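Local coordinates for cupin type-2 domain-containing protein (Streptococcus pyogenes, PDB 1YHF) that is of unknown function but carries a cupin domain, a small beta-barrel fold of the cupin type-2 family, at residues A[45-50]-A[99-105]; A[66-70]-A[82-86]. All coordinates share one frame; numbering follows the deposited sequence.

In the fold
Following the chain from the N terminus, segment 45-50 takes in the end of strand 40-47, and its partner 99-105 comes only after most of the barrel has been built; interaction 1 therefore closes a long, largely beta-stranded loop. Interaction 2 is nested within it: 66-70 overlaps strand 61-68 and, after the hairpin of strands 70-75 and 78-83, is met again by 82-86. All four segments are crossings between the five-stranded and the four-stranded sheet, so the two contacts tie these sheets together. Strands 104-111 and 61-68 are neighbours, and Q105 links the two interactions through its probable hydrogen bonds to S68 and L67.

Interaction 1 of 2, residues A[45-50]-A[99-105]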
# COMPACT_ATOMS: atom_id res chain seq x y z
N PHE A 45 3.89 0.01 -2.89
CA PHE A 45 3.68 -1.22 -3.65
C PHE A 45 3.50 -0.92 -5.13
O PHE A 45 3.04 0.16 -5.49
CB PHE A 45 2.37 -1.89 -3.22
CG PHE A 45 2.47 -2.72 -1.97
CD1 PHE A 45 2.95 -4.03 -2.04
CD2 PHE A 45 2.05 -2.21 -0.75
CE1 PHE A 45 3.01 -4.83 -0.89
CE2 PHE A 45 2.12 -3.00 0.41
CZ PHE A 45 2.59 -4.32 0.34
N SER A 46 3.84 -1.87 -5.98
CA SER A 46 3.30 -1.90 -7.32
C SER A 46 2.77 -3.31 -7.58
O SER A 46 3.42 -4.27 -7.21
CB SER A 46 4.37 -1.54 -8.35
OG SER A 46 5.26 -2.62 -8.55
N LEU A 47 1.62 -3.42 -8.22
CA LEU A 47 1.12 -4.71 -8.68
C LEU A 47 0.85 -4.60 -10.16
O LEU A 47 0.21 -3.64 -10.58
CB LEU A 47 -0.18 -5.08 -7.97
CG LEU A 47 -0.18 -5.55 -6.51
CD1 LEU A 47 0.23 -4.47 -5.50
CD2 LEU A 47 -1.56 -6.09 -6.16
N ASP A 48 1.31 -5.56 -10.95
CA ASP A 48 0.89 -5.62 -12.35
C ASP A 48 -0.58 -6.01 -12.43
O ASP A 48 -1.13 -6.58 -11.48
CB ASP A 48 1.72 -6.64 -13.15
CG ASP A 48 1.63 -6.43 -14.67
OD1 ASP A 48 1.20 -5.34 -15.12
OD2 ASP A 48 1.96 -7.38 -15.43
N LYS A 49 -1.19 -5.69 -13.56
CA LYS A 49 -2.57 -6.06 -13.85
C LYS A 49 -2.81 -7.54 -13.56
O LYS A 49 -2.01 -8.39 -13.96
CB LYS A 49 -2.88 -5.72 -15.32
CG LYS A 49 -4.24 -6.21 -15.80
CD LYS A 49 -4.71 -5.46 -17.05
CE LYS A 49 -3.93 -5.90 -18.28
NZ LYS A 49 -4.18 -4.99 -19.44
N GLY A 50 -3.90 -7.83 -12.84
CA GLY A 50 -4.24 -9.21 -12.50
C GLY A 50 -3.63 -9.77 -11.23
O GLY A 50 -3.99 -10.87 -10.79
N TYR A 99 -7.32 -6.28 -5.62
CA TYR A 99 -7.10 -6.87 -6.93
C TYR A 99 -6.70 -5.78 -7.93
O TYR A 99 -7.34 -4.72 -7.99
CB TYR A 99 -8.34 -7.63 -7.41
CG TYR A 99 -8.25 -8.14 -8.82
CD1 TYR A 99 -7.44 -9.23 -9.14
CD2 TYR A 99 -8.98 -7.54 -9.85
CE1 TYR A 99 -7.35 -9.71 -10.43
CE2 TYR A 99 -8.90 -8.02 -11.15
CZ TYR A 99 -8.09 -9.11 -11.43
OH TYR A 99 -8.00 -9.57 -12.72
N ALA A 100 -5.64 -6.03 -8.68
CA ALA A 100 -5.14 -5.06 -9.65
C ALA A 100 -5.98 -5.14 -10.93
O ALA A 100 -5.70 -5.93 -11.83
CB ALA A 100 -3.65 -5.31 -9.95
N VAL A 101 -7.04 -4.35 -10.98
CA VAL A 101 -7.85 -4.23 -12.20
C VAL A 101 -6.98 -3.82 -13.39
O VAL A 101 -7.10 -4.39 -14.49
CB VAL A 101 -8.99 -3.21 -12.03
CG1 VAL A 101 -9.82 -3.12 -13.33
CG2 VAL A 101 -9.87 -3.61 -10.87
N GLU A 102 -6.14 -2.82 -13.16
CA GLU A 102 -5.05 -2.47 -14.06
C GLU A 102 -3.82 -2.54 -13.18
O GLU A 102 -3.96 -2.62 -11.95
CB GLU A 102 -5.18 -1.05 -14.58
CG GLU A 102 -6.56 -0.66 -15.05
CD GLU A 102 -6.63 0.81 -15.42
OE1 GLU A 102 -5.69 1.58 -15.10
OE2 GLU A 102 -7.65 1.21 -16.02
N ALA A 103 -2.64 -2.48 -13.77
CA ALA A 103 -1.42 -2.29 -12.99
C ALA A 103 -1.64 -1.05 -12.12
O ALA A 103 -2.20 -0.05 -12.58
CB ALA A 103 -0.21 -2.11 -13.90
N PHE A 104 -1.27 -1.13 -10.85
CA PHE A 104 -1.40 0.04 -10.00
C PHE A 104 -0.23 0.14 -9.03
O PHE A 104 0.50 -0.84 -8.81
CB PHE A 104 -2.78 0.06 -9.31
CG PHE A 104 -2.92 -0.87 -8.12
CD1 PHE A 104 -2.54 -0.46 -6.84
CD2 PHE A 104 -3.49 -2.14 -8.27
CE1 PHE A 104 -2.70 -1.30 -5.73
CE2 PHE A 104 -3.65 -2.99 -7.16
CZ PHE A 104 -3.24 -2.56 -5.88
N GLN A 105 -0.04 1.35 -8.50
CA GLN A 105 0.95 1.64 -7.45
C GLN A 105 0.19 2.32 -6.33
O GLN A 105 -0.75 3.10 -6.60
CB GLN A 105 2.04 2.58 -7.98
CG GLN A 105 2.95 1.92 -9.01
CD GLN A 105 3.55 2.91 -9.95
OE1 GLN A 105 2.84 3.75 -10.51
NE2 GLN A 105 4.85 2.85 -10.11
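L47 and F104 run next to each other in a common direction, the leucine CD2 resting 3.9 Å from CE2 of the phenylalanine ring. The F104 ring is swung between its own backbone N and carbonyl carbon (chi1 78°), which carries its CE2-CZ side to the leucine methyls; CB of L47 also touches CB of A100. Beneath these side chains the two residues form an antiparallel hydrogen-bonded pair, with L47 N to F104 O and F104 N to L47 O both 2.9 Å. S46 and Q105 follow as a non-hydrogen-bonded pair, S46 CB and Q105 CG 3.8 Å apart on the other face. Beyond the strand, which ends at L47, G50 N gives a nearly straight bond of 2.8 Å to A100 O, lying in its carbonyl plane. A100 centres an inverse gamma turn, and its CB sits 3.2 Å from D48 O. In the second shell, S46 OG bonds to M23 O, D27 N holds D48 OD2, and S68 OG meets Q105 OE1 while V22 O takes Q105 NE2. Strand 29-37 pairs with 40-47 on its other edge, away from 104-111, while A71 of strand 70-75 touches F104, at the passage between the two cupin sheets.

Interaction 2 of 2, residues A[66-70]-A[82-86]; sequences ILSGL and VAEGQ
The I66 and V82 side chains meet at a slant, and the meeting is tight: CG1 of the isoleucine comes within 3.4 Å of CG1 of the valine, a squeezed carbon pair. This I66 CG1 stands beside its backbone N (chi1 -61°) and meets the valine, whereas CG2, anti to that N, lies against the backbone carbonyl of A83. L70 approaches from further along its segment. Its CD1 reaches the backbone of V82 and A83 and lies 3.8 Å from the CB of A83. E84 runs the other way, its extended chain passing alongside the backbone of L67 and S68, with CG 3.7 Å from L67 O.

Between these side chains the backbone of 82-86 folds into a type II beta turn from A83 to Q86, in which G85 adopts the positive phi expected of the third residue. The turn is gripped by I66 through two bonds. I66 N donates to Q86 O at 3.0 Å, the N-H...O angle a nearly straight 172°, while G85 N donates to I66 O from a position tilted 27° off the carbonyl plane. Q86 N closes the turn on A83 O at 3.0 Å, and the Q86 side chain braces it by taking A83 N on OE1 (2.7 Å), the donor standing above the amide plane.

Next to the turn, Q105 stands opposite two residues at once, L67 and S68, which makes a classic beta bulge on strand 61-68 of this cupin barrel. One water bridges L67 O and E84 OE2, and another spans G69 N and E84 OE1, so both carboxylate oxygens are tied through water to the backbone of 67-69. A third connects G69 O with E84 N, 2.6 Å from G69 O. On the apolar side, F104, M106 and A71 touch I66, and I73 touches V82.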
# COMPACT_ATOMS: atom_id res chain seq x y z
N ILE A 66 -3.96 5.38 -3.84
CA ILE A 66 -3.64 4.87 -5.16
C ILE A 66 -2.87 5.95 -5.94
O ILE A 66 -3.34 7.09 -6.12
CB ILE A 66 -4.90 4.32 -5.92
CG1 ILE A 66 -5.53 3.15 -5.15
CG2 ILE A 66 -4.59 3.91 -7.38
CD1 ILE A 66 -4.66 1.93 -5.02
N LEU A 67 -1.67 5.58 -6.35
CA LEU A 67 -0.75 6.53 -6.96
C LEU A 67 -0.80 6.53 -8.48
O LEU A 67 -0.40 7.51 -9.12
CB LEU A 67 0.68 6.27 -6.47
CG LEU A 67 0.93 6.21 -4.97
CD1 LEU A 67 2.41 5.85 -4.72
CD2 LEU A 67 0.54 7.54 -4.30
N SER A 68 -1.26 5.40 -9.04
CA SER A 68 -1.49 5.25 -10.47
C SER A 68 -2.38 4.03 -10.70
O SER A 68 -2.50 3.18 -9.83
CB SER A 68 -0.17 5.09 -11.24
OG SER A 68 0.41 3.80 -11.00
N GLY A 69 -3.00 3.95 -11.87
CA GLY A 69 -3.84 2.80 -12.23
C GLY A 69 -5.16 2.71 -11.47
O GLY A 69 -5.73 3.72 -11.06
N LEU A 70 -5.64 1.48 -11.31
CA LEU A 70 -6.95 1.24 -10.71
C LEU A 70 -6.93 -0.03 -9.90
O LEU A 70 -6.42 -1.06 -10.35
CB LEU A 70 -8.04 1.14 -11.80
CG LEU A 70 -9.49 0.92 -11.35
CD1 LEU A 70 -10.03 2.16 -10.62
CD2 LEU A 70 -10.42 0.58 -12.51
N VAL A 82 -10.80 1.93 -6.62
CA VAL A 82 -10.05 3.09 -6.19
C VAL A 82 -9.08 3.48 -7.29
O VAL A 82 -8.16 2.73 -7.62
CB VAL A 82 -9.35 2.82 -4.83
CG1 VAL A 82 -8.66 4.09 -4.29
CG2 VAL A 82 -10.39 2.31 -3.82
N ALA A 83 -9.29 4.67 -7.85
CA ALA A 83 -8.54 5.15 -9.03
C ALA A 83 -7.37 6.03 -8.61
O ALA A 83 -7.22 6.32 -7.43
CB ALA A 83 -9.48 5.89 -9.98
N GLU A 84 -6.54 6.45 -9.57
CA GLU A 84 -5.40 7.34 -9.27
C GLU A 84 -5.87 8.59 -8.53
O GLU A 84 -6.84 9.24 -8.93
CB GLU A 84 -4.67 7.72 -10.55
CG GLU A 84 -3.59 8.78 -10.38
CD GLU A 84 -2.89 9.11 -11.68
OE1 GLU A 84 -3.20 8.47 -12.72
OE2 GLU A 84 -2.04 10.01 -11.68
N GLY A 85 -5.20 8.93 -7.43
CA GLY A 85 -5.58 10.12 -6.67
C GLY A 85 -6.65 9.89 -5.61
O GLY A 85 -7.06 10.82 -4.92
N GLN A 86 -7.12 8.65 -5.49
CA GLN A 86 -8.15 8.33 -4.52
C GLN A 86 -7.58 7.53 -3.38
O GLN A 86 -6.57 6.84 -3.52
CB GLN A 86 -9.33 7.61 -5.17
CG GLN A 86 -10.07 8.43 -6.23
CD GLN A 86 -11.15 7.64 -6.92
OE1 GLN A 86 -11.16 6.41 -6.89
NE2 GLN A 86 -12.09 8.35 -7.54
O HOH W 1 0.74 8.57 -11.33
O HOH W 2 -3.11 6.15 -13.79
O HOH W 3 -6.90 5.55 -12.48